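Local coordinates for Alpha/beta hydrolase fold-3 domain protein (Sulfolobus islandicus, PDB 5LK6) that probably hydrolyses carboxylic esters as a thermostable lipase or carboxylesterase of the alpha/beta hydrolase fold, at residues 15-21 with 197-202; 42-48 with 60-66; 69-73 with 139-144. One frame throughout, in Å; residues are numbered along the deposited sequence.

How the contacts relate
All three contacts are partly buried, with centres about 18 to 21 Å from the centre of the chain; contacts 2 and 3 each include five buried residues, contact 1 two. Contacts 2 and 3 both reach the central mixed sheet: contact 2 pairs the hairpin at its edge, contact 3 joins the starts of two parallel strands. They meet directly, Pro65 CG lying 3.6 Å from Tyr71 CE1. Contact 1 lies about 26 Å from contact 3 between nearest atoms, across the chain's centre, and ties an N-terminal loop to the start of helix 200-210. Backbone hydrogen bonds dominate contacts 2 and 3, contact 2 adding two salt bridges; contact 1 relies on rings, a bridging water and one long salt bridge.

Contact 1: residues 15-21 with 197-202; sequences FIVPIGK and FLTREH
Phe15 and Phe197 meet with their planes 23° apart and their centroids 5.2 Å apart, slid so far that the rings barely overlap. The pair belongs to what is probably the cap of this alpha/beta hydrolase: an N-terminal loop between helices 5-12 and 24-36 lies against the start of helix 200-210. Phe15 points its ring anti to its own N (chi1 -179°), which carries the CE2 corner across to CE1 of Phe197, 3.4 Å away. Val17 adds CG2 near CZ of the same ring. Farther along, Ile19 sets CB over one face of the His202 imidazole, 3.6 Å from its centroid and 22° off the normal, a CH-pi contact. Replacing His202 by an alanine would remove this flat surface and would probably leave Ile19 CB without its partner, opening a gap between loop and helix. Thr199 OG1 lies over the opposite face, toward its margin, and caps the helix by accepting from His202 N at 2.9 Å. On the exposed side, Lys21 NZ and Glu201 OE1 form a long salt bridge. A water above the centre of the Phe197 ring accepts from Val17 N at 3.1 Å and donates to Phe197 O at 2.7 Å.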
# COMPACT_ATOMS: atom_id res chain seq x y z
N PHE A 15 -18.38 -1.07 18.88
CA PHE A 15 -18.15 -0.12 17.77
C PHE A 15 -18.95 -0.57 16.52
O PHE A 15 -18.70 -1.64 15.92
CB PHE A 15 -16.65 -0.02 17.51
CG PHE A 15 -16.25 0.91 16.43
CD1 PHE A 15 -15.97 2.25 16.73
CD2 PHE A 15 -16.00 0.44 15.15
CE1 PHE A 15 -15.55 3.12 15.74
CE2 PHE A 15 -15.56 1.29 14.15
CZ PHE A 15 -15.34 2.63 14.43
N ILE A 16 -19.96 0.24 16.17
CA ILE A 16 -20.94 -0.12 15.17
C ILE A 16 -21.72 1.10 14.69
O ILE A 16 -21.95 2.07 15.42
CB ILE A 16 -21.95 -1.20 15.72
CG1 ILE A 16 -22.62 -2.04 14.57
CG2 ILE A 16 -22.95 -0.57 16.72
CD1 ILE A 16 -21.71 -2.79 13.55
N VAL A 17 -22.17 1.02 13.45
CA VAL A 17 -23.21 1.90 12.98
C VAL A 17 -24.42 1.00 12.73
O VAL A 17 -24.36 0.15 11.82
CB VAL A 17 -22.80 2.65 11.72
CG1 VAL A 17 -23.91 3.59 11.32
CG2 VAL A 17 -21.51 3.41 11.95
N PRO A 18 -25.50 1.17 13.53
CA PRO A 18 -26.67 0.23 13.49
C PRO A 18 -27.60 0.42 12.30
O PRO A 18 -28.80 0.60 12.50
CB PRO A 18 -27.40 0.53 14.81
CG PRO A 18 -27.07 1.99 15.08
CD PRO A 18 -25.68 2.26 14.54
N ILE A 19 -27.06 0.34 11.09
CA ILE A 19 -27.77 0.47 9.81
C ILE A 19 -28.93 -0.52 9.74
O ILE A 19 -28.76 -1.70 10.08
CB ILE A 19 -26.83 0.12 8.63
CG1 ILE A 19 -25.63 1.07 8.53
CG2 ILE A 19 -27.55 0.07 7.29
CD1 ILE A 19 -26.02 2.51 8.54
N GLY A 20 -30.10 -0.05 9.33
CA GLY A 20 -31.29 -0.88 9.32
C GLY A 20 -31.90 -1.26 10.67
O GLY A 20 -32.87 -1.99 10.64
N LYS A 21 -31.35 -0.83 11.82
CA LYS A 21 -31.96 -1.04 13.16
C LYS A 21 -32.27 0.29 13.84
O LYS A 21 -32.62 0.31 15.01
CB LYS A 21 -31.02 -1.82 14.13
CG LYS A 21 -30.50 -3.18 13.66
CD LYS A 21 -31.63 -4.19 13.40
CE LYS A 21 -31.11 -5.50 12.80
NZ LYS A 21 -32.23 -6.16 12.06
N PHE A 197 -18.31 -5.25 10.68
CA PHE A 197 -18.64 -3.86 10.68
C PHE A 197 -19.56 -3.50 9.54
O PHE A 197 -20.62 -2.97 9.77
CB PHE A 197 -17.39 -2.99 10.77
CG PHE A 197 -17.68 -1.51 10.94
CD1 PHE A 197 -18.03 -0.99 12.17
CD2 PHE A 197 -17.60 -0.64 9.85
CE1 PHE A 197 -18.29 0.36 12.31
CE2 PHE A 197 -17.88 0.70 10.00
CZ PHE A 197 -18.24 1.20 11.22
N LEU A 198 -19.17 -3.73 8.30
CA LEU A 198 -20.09 -3.66 7.18
C LEU A 198 -20.62 -5.09 6.98
O LEU A 198 -19.85 -6.04 6.87
CB LEU A 198 -19.42 -3.11 5.91
CG LEU A 198 -20.25 -3.19 4.62
CD1 LEU A 198 -21.43 -2.25 4.70
CD2 LEU A 198 -19.44 -2.90 3.36
N THR A 199 -21.96 -5.22 6.95
CA THR A 199 -22.67 -6.48 6.82
C THR A 199 -23.49 -6.55 5.57
O THR A 199 -23.84 -5.53 4.99
CB THR A 199 -23.65 -6.72 8.00
OG1 THR A 199 -24.78 -5.82 7.95
CG2 THR A 199 -22.94 -6.56 9.27
N ARG A 200 -23.81 -7.77 5.18
CA ARG A 200 -24.67 -7.99 4.04
C ARG A 200 -26.02 -7.26 4.27
O ARG A 200 -26.53 -6.63 3.35
CB ARG A 200 -24.88 -9.48 3.78
CG ARG A 200 -25.24 -9.87 2.34
CD ARG A 200 -26.05 -11.15 2.38
NE ARG A 200 -25.90 -12.03 1.21
CZ ARG A 200 -25.36 -13.27 1.18
NH1 ARG A 200 -24.82 -13.89 2.29
NH2 ARG A 200 -25.36 -13.91 -0.01
N GLU A 201 -26.58 -7.32 5.48
CA GLU A 201 -27.81 -6.62 5.79
C GLU A 201 -27.62 -5.14 5.55
O GLU A 201 -28.55 -4.50 5.04
CB GLU A 201 -28.30 -6.87 7.22
CG GLU A 201 -29.28 -8.03 7.30
CD GLU A 201 -29.74 -8.36 8.72
OE1 GLU A 201 -29.87 -7.39 9.53
OE2 GLU A 201 -29.97 -9.60 8.96
N HIS A 202 -26.44 -4.59 5.90
CA HIS A 202 -26.23 -3.18 5.65
C HIS A 202 -26.27 -2.91 4.13
O HIS A 202 -26.91 -1.97 3.66
CB HIS A 202 -24.95 -2.63 6.17
CG HIS A 202 -24.75 -2.68 7.65
ND1 HIS A 202 -25.73 -3.07 8.55
CD2 HIS A 202 -23.65 -2.42 8.38
CE1 HIS A 202 -25.22 -3.07 9.77
NE2 HIS A 202 -23.97 -2.68 9.69
O HOH W 1 -21.30 -0.70 11.00

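Contact 2: residues 42-48 with 60-66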
# COMPACT_ATOMS: atom_id res chain seq x y z
N GLU A 42 -4.20 20.88 10.47
CA GLU A 42 -4.24 22.23 9.86
C GLU A 42 -3.78 22.06 8.42
O GLU A 42 -2.90 21.29 8.17
CB GLU A 42 -3.33 23.22 10.57
CG GLU A 42 -3.97 24.34 11.42
CD GLU A 42 -2.89 25.35 11.92
OE1 GLU A 42 -2.14 25.94 11.07
OE2 GLU A 42 -2.75 25.54 13.16
N VAL A 43 -4.42 22.75 7.49
CA VAL A 43 -4.05 22.76 6.06
C VAL A 43 -4.02 24.24 5.65
O VAL A 43 -3.88 25.09 6.51
CB VAL A 43 -5.06 21.92 5.19
CG1 VAL A 43 -4.77 20.42 5.34
CG2 VAL A 43 -6.51 22.25 5.53
N GLY A 44 -4.13 24.57 4.37
CA GLY A 44 -4.31 25.97 3.97
C GLY A 44 -5.71 26.53 4.22
O GLY A 44 -6.35 26.33 5.28
N LYS A 45 -6.18 27.27 3.22
CA LYS A 45 -7.50 27.87 3.24
C LYS A 45 -8.55 26.78 2.93
O LYS A 45 -8.42 26.03 1.95
CB LYS A 45 -7.54 28.97 2.16
CG LYS A 45 -8.73 29.96 2.13
CD LYS A 45 -8.81 30.58 0.71
CE LYS A 45 -9.23 32.05 0.67
NZ LYS A 45 -10.71 32.16 0.59
N VAL A 46 -9.57 26.72 3.78
CA VAL A 46 -10.75 25.88 3.56
C VAL A 46 -11.96 26.80 3.29
O VAL A 46 -12.30 27.61 4.14
CB VAL A 46 -11.02 25.05 4.83
CG1 VAL A 46 -12.24 24.18 4.63
CG2 VAL A 46 -9.81 24.18 5.21
N GLU A 47 -12.60 26.71 2.11
CA GLU A 47 -13.88 27.45 1.87
C GLU A 47 -14.97 26.48 1.45
O GLU A 47 -14.70 25.41 0.94
CB GLU A 47 -13.77 28.60 0.85
CG GLU A 47 -12.96 28.27 -0.39
CD GLU A 47 -13.13 29.28 -1.53
OE1 GLU A 47 -13.81 30.28 -1.26
OE2 GLU A 47 -12.59 29.06 -2.67
N ASP A 48 -16.21 26.85 1.73
CA ASP A 48 -17.36 26.15 1.19
C ASP A 48 -17.80 26.85 -0.08
O ASP A 48 -17.74 28.03 -0.14
CB ASP A 48 -18.47 26.09 2.21
CG ASP A 48 -18.12 25.19 3.40
OD1 ASP A 48 -17.60 24.06 3.19
OD2 ASP A 48 -18.40 25.56 4.57
N ALA A 60 -19.85 21.90 -1.95
CA ALA A 60 -18.57 21.28 -1.92
C ALA A 60 -17.75 22.04 -0.93
O ALA A 60 -18.00 23.20 -0.69
CB ALA A 60 -17.93 21.37 -3.27
N ARG A 61 -16.78 21.38 -0.33
CA ARG A 61 -15.82 22.05 0.51
C ARG A 61 -14.42 21.90 -0.13
O ARG A 61 -14.01 20.81 -0.49
CB ARG A 61 -15.86 21.51 1.91
CG ARG A 61 -14.72 22.01 2.78
CD ARG A 61 -14.99 21.70 4.23
NE ARG A 61 -16.20 22.37 4.67
CZ ARG A 61 -16.77 22.19 5.86
NH1 ARG A 61 -16.28 21.32 6.79
NH2 ARG A 61 -17.88 22.89 6.12
N VAL A 62 -13.72 23.03 -0.27
CA VAL A 62 -12.41 23.11 -0.91
C VAL A 62 -11.32 23.24 0.14
O VAL A 62 -11.35 24.12 0.99
CB VAL A 62 -12.34 24.27 -1.88
CG1 VAL A 62 -11.12 24.14 -2.76
CG2 VAL A 62 -13.62 24.32 -2.72
N TYR A 63 -10.40 22.29 0.11
CA TYR A 63 -9.23 22.32 1.00
C TYR A 63 -7.99 22.60 0.13
O TYR A 63 -7.75 21.90 -0.90
CB TYR A 63 -9.06 20.97 1.69
CG TYR A 63 -10.25 20.46 2.43
CD1 TYR A 63 -11.31 19.81 1.77
CD2 TYR A 63 -10.31 20.55 3.79
CE1 TYR A 63 -12.39 19.27 2.48
CE2 TYR A 63 -11.38 20.07 4.50
CZ TYR A 63 -12.42 19.42 3.86
OH TYR A 63 -13.46 18.93 4.63
N LEU A 64 -7.23 23.62 0.52
CA LEU A 64 -5.92 23.85 -0.12
C LEU A 64 -4.88 23.37 0.85
O LEU A 64 -5.09 23.38 2.06
CB LEU A 64 -5.67 25.31 -0.44
CG LEU A 64 -6.65 26.14 -1.28
CD1 LEU A 64 -6.12 27.57 -1.24
CD2 LEU A 64 -6.86 25.70 -2.73
N PRO A 65 -3.75 22.91 0.32
CA PRO A 65 -2.63 22.60 1.21
C PRO A 65 -1.81 23.85 1.56
O PRO A 65 -2.04 24.96 1.02
CB PRO A 65 -1.81 21.63 0.38
CG PRO A 65 -2.07 22.07 -1.04
CD PRO A 65 -3.42 22.70 -1.09
N LYS A 66 -0.87 23.65 2.49
CA LYS A 66 0.07 24.69 2.92
C LYS A 66 1.04 25.02 1.82
O LYS A 66 1.23 26.18 1.53
CB LYS A 66 0.77 24.29 4.21
CG LYS A 66 -0.16 24.56 5.38
CD LYS A 66 0.43 24.27 6.73
CE LYS A 66 -0.27 25.17 7.76
NZ LYS A 66 -0.32 24.58 9.12
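Arg61 starts extended, with CG anti to its backbone N, then bends at chi3 (-62°), while Asp48 holds CG anti to its carbonyl carbon (chi1 -68°); the two thus run side by side. In this salt bridge the Arg61 guanidinium grips the Asp48 carboxylate side-on, Arg61 NE to Asp48 OD1 at 2.6 Å and Arg61 NH2 to the syn lone pair of Asp48 OD2 at 3.1 Å, with the two planes turned 33° apart. NH1 of Arg61 turns to salt bridges with Glu88 and Asp91, and Asp91 also bonds Tyr63 OH. Arg61 and Asp48 stand on the beta hairpin of strands 46-52 and 57-63, at the sheet's margin. Its strands run antiparallel, with Glu47 and Val62 as the hydrogen-bonded pair, Val62 N reaching Glu47 O at 2.8 Å and Glu47 N reaching Val62 O at 3.1 Å, and non-hydrogen-bonded pairs flank it. Val46 shares the sheet face of Arg61 and Tyr63, with CG1 against Arg61 CD and CG2 3.9 Å from Tyr63 CD2. Beyond the strands, Leu64 N bonds Lys45 O and Gly44 N bonds Leu64 O. Lys66, extended beyond CG, sends NZ to Glu42 OE1 at 3.0 Å, from above the carboxylate plane.

Contact 3: residues 69-73 with 139-144; sequences GPYGV and FDGKMG
Tyr71 and Val73 bind the loop 139-144 through three backbone hydrogen bonds where strands 72-77 and 144-150, parallel neighbours in the central sheet of the alpha/beta hydrolase fold, begin. Tyr71 N donates to Asp140 O (2.9 Å, 166° at the hydrogen), Met143 N to Tyr71 O (3.0 Å), and Val73 N to Gly144 O (2.7 Å, 165° at the hydrogen). A type I turn from Gly141 to Gly144 curls the loop round the Tyr71 carbonyl, which Gly141 CA also approaches in a CA-H...O contact. A cis peptide precedes Pro70, whose CB rests 3.6 Å from Asp140 OD1; that carboxylate also forms a salt bridge with Lys142 NZ, and the Lys142 chain passes CD by the same proline CB. Tyr71, with CG beside its backbone N (chi1 -56°), presents the edge of its ring at CD2 to Phe139 O, 3.5 Å away, while Gly69 CA lies over one face. Its hydroxyl is bonded to Ala67 O. On the buried side, Val73 and Phe139 cross at about a right angle, and strand 104-108 and helix 120-133 both pack against them. There Val73 CG2 lies 4.1 Å from Phe139 CB and equally far from Gly141 CA.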
# COMPACT_ATOMS: atom_id res chain seq x y z
N GLY A 69 0.99 26.67 -4.84
CA GLY A 69 0.58 26.13 -6.12
C GLY A 69 1.71 26.26 -7.12
O GLY A 69 2.81 26.58 -6.71
N PRO A 70 1.48 25.99 -8.40
CA PRO A 70 0.23 25.39 -8.89
C PRO A 70 -0.05 23.91 -8.41
O PRO A 70 0.86 23.15 -8.13
CB PRO A 70 0.41 25.47 -10.43
CG PRO A 70 1.87 25.55 -10.67
CD PRO A 70 2.58 25.79 -9.35
N TYR A 71 -1.33 23.53 -8.39
CA TYR A 71 -1.82 22.32 -7.77
C TYR A 71 -2.48 21.34 -8.76
O TYR A 71 -2.85 21.69 -9.90
CB TYR A 71 -2.86 22.70 -6.77
CG TYR A 71 -2.44 23.68 -5.71
CD1 TYR A 71 -1.46 23.35 -4.76
CD2 TYR A 71 -3.08 24.92 -5.59
CE1 TYR A 71 -1.12 24.24 -3.72
CE2 TYR A 71 -2.79 25.83 -4.56
CZ TYR A 71 -1.81 25.50 -3.61
OH TYR A 71 -1.54 26.44 -2.58
N GLY A 72 -2.54 20.07 -8.34
CA GLY A 72 -3.49 19.12 -8.93
C GLY A 72 -4.72 19.21 -8.05
O GLY A 72 -4.64 19.65 -6.87
N VAL A 73 -5.86 18.84 -8.62
CA VAL A 73 -7.16 18.88 -7.88
C VAL A 73 -7.77 17.49 -7.78
O VAL A 73 -7.97 16.81 -8.80
CB VAL A 73 -8.19 19.82 -8.51
CG1 VAL A 73 -9.44 19.91 -7.63
CG2 VAL A 73 -7.60 21.19 -8.70
N PHE A 139 -8.91 27.37 -8.78
CA PHE A 139 -8.23 26.52 -7.79
C PHE A 139 -6.74 26.47 -7.97
O PHE A 139 -6.05 25.84 -7.14
CB PHE A 139 -8.74 25.07 -7.92
CG PHE A 139 -10.20 24.91 -7.69
CD1 PHE A 139 -10.71 24.99 -6.41
CD2 PHE A 139 -11.07 24.75 -8.74
CE1 PHE A 139 -12.07 24.86 -6.18
CE2 PHE A 139 -12.43 24.64 -8.52
CZ PHE A 139 -12.94 24.69 -7.24
N ASP A 140 -6.28 27.11 -9.05
CA ASP A 140 -4.87 27.13 -9.49
C ASP A 140 -4.50 25.69 -9.81
O ASP A 140 -3.54 25.18 -9.31
CB ASP A 140 -3.95 27.82 -8.41
CG ASP A 140 -2.51 28.16 -8.91
OD1 ASP A 140 -2.19 27.99 -10.15
OD2 ASP A 140 -1.69 28.57 -8.01
N GLY A 141 -5.29 25.04 -10.66
CA GLY A 141 -5.18 23.61 -10.91
C GLY A 141 -4.55 23.26 -12.22
O GLY A 141 -5.06 22.41 -12.95
N LYS A 142 -3.42 23.87 -12.55
CA LYS A 142 -2.76 23.56 -13.84
C LYS A 142 -2.47 22.09 -13.96
O LYS A 142 -2.44 21.60 -15.05
CB LYS A 142 -1.41 24.34 -14.11
CG LYS A 142 -1.49 25.79 -14.61
CD LYS A 142 -1.71 26.82 -13.46
CE LYS A 142 -3.18 27.18 -13.15
NZ LYS A 142 -3.48 28.63 -13.40
N MET A 143 -2.20 21.37 -12.86
CA MET A 143 -1.70 19.97 -13.00
C MET A 143 -2.83 18.95 -13.23
O MET A 143 -2.56 17.78 -13.44
CB MET A 143 -0.83 19.51 -11.82
CG MET A 143 0.08 20.54 -11.17
SD MET A 143 1.33 21.35 -12.17
CE MET A 143 1.87 20.09 -13.35
N GLY A 144 -4.08 19.39 -13.15
CA GLY A 144 -5.21 18.60 -13.62
C GLY A 144 -6.06 18.02 -12.51
O GLY A 144 -5.93 18.39 -11.33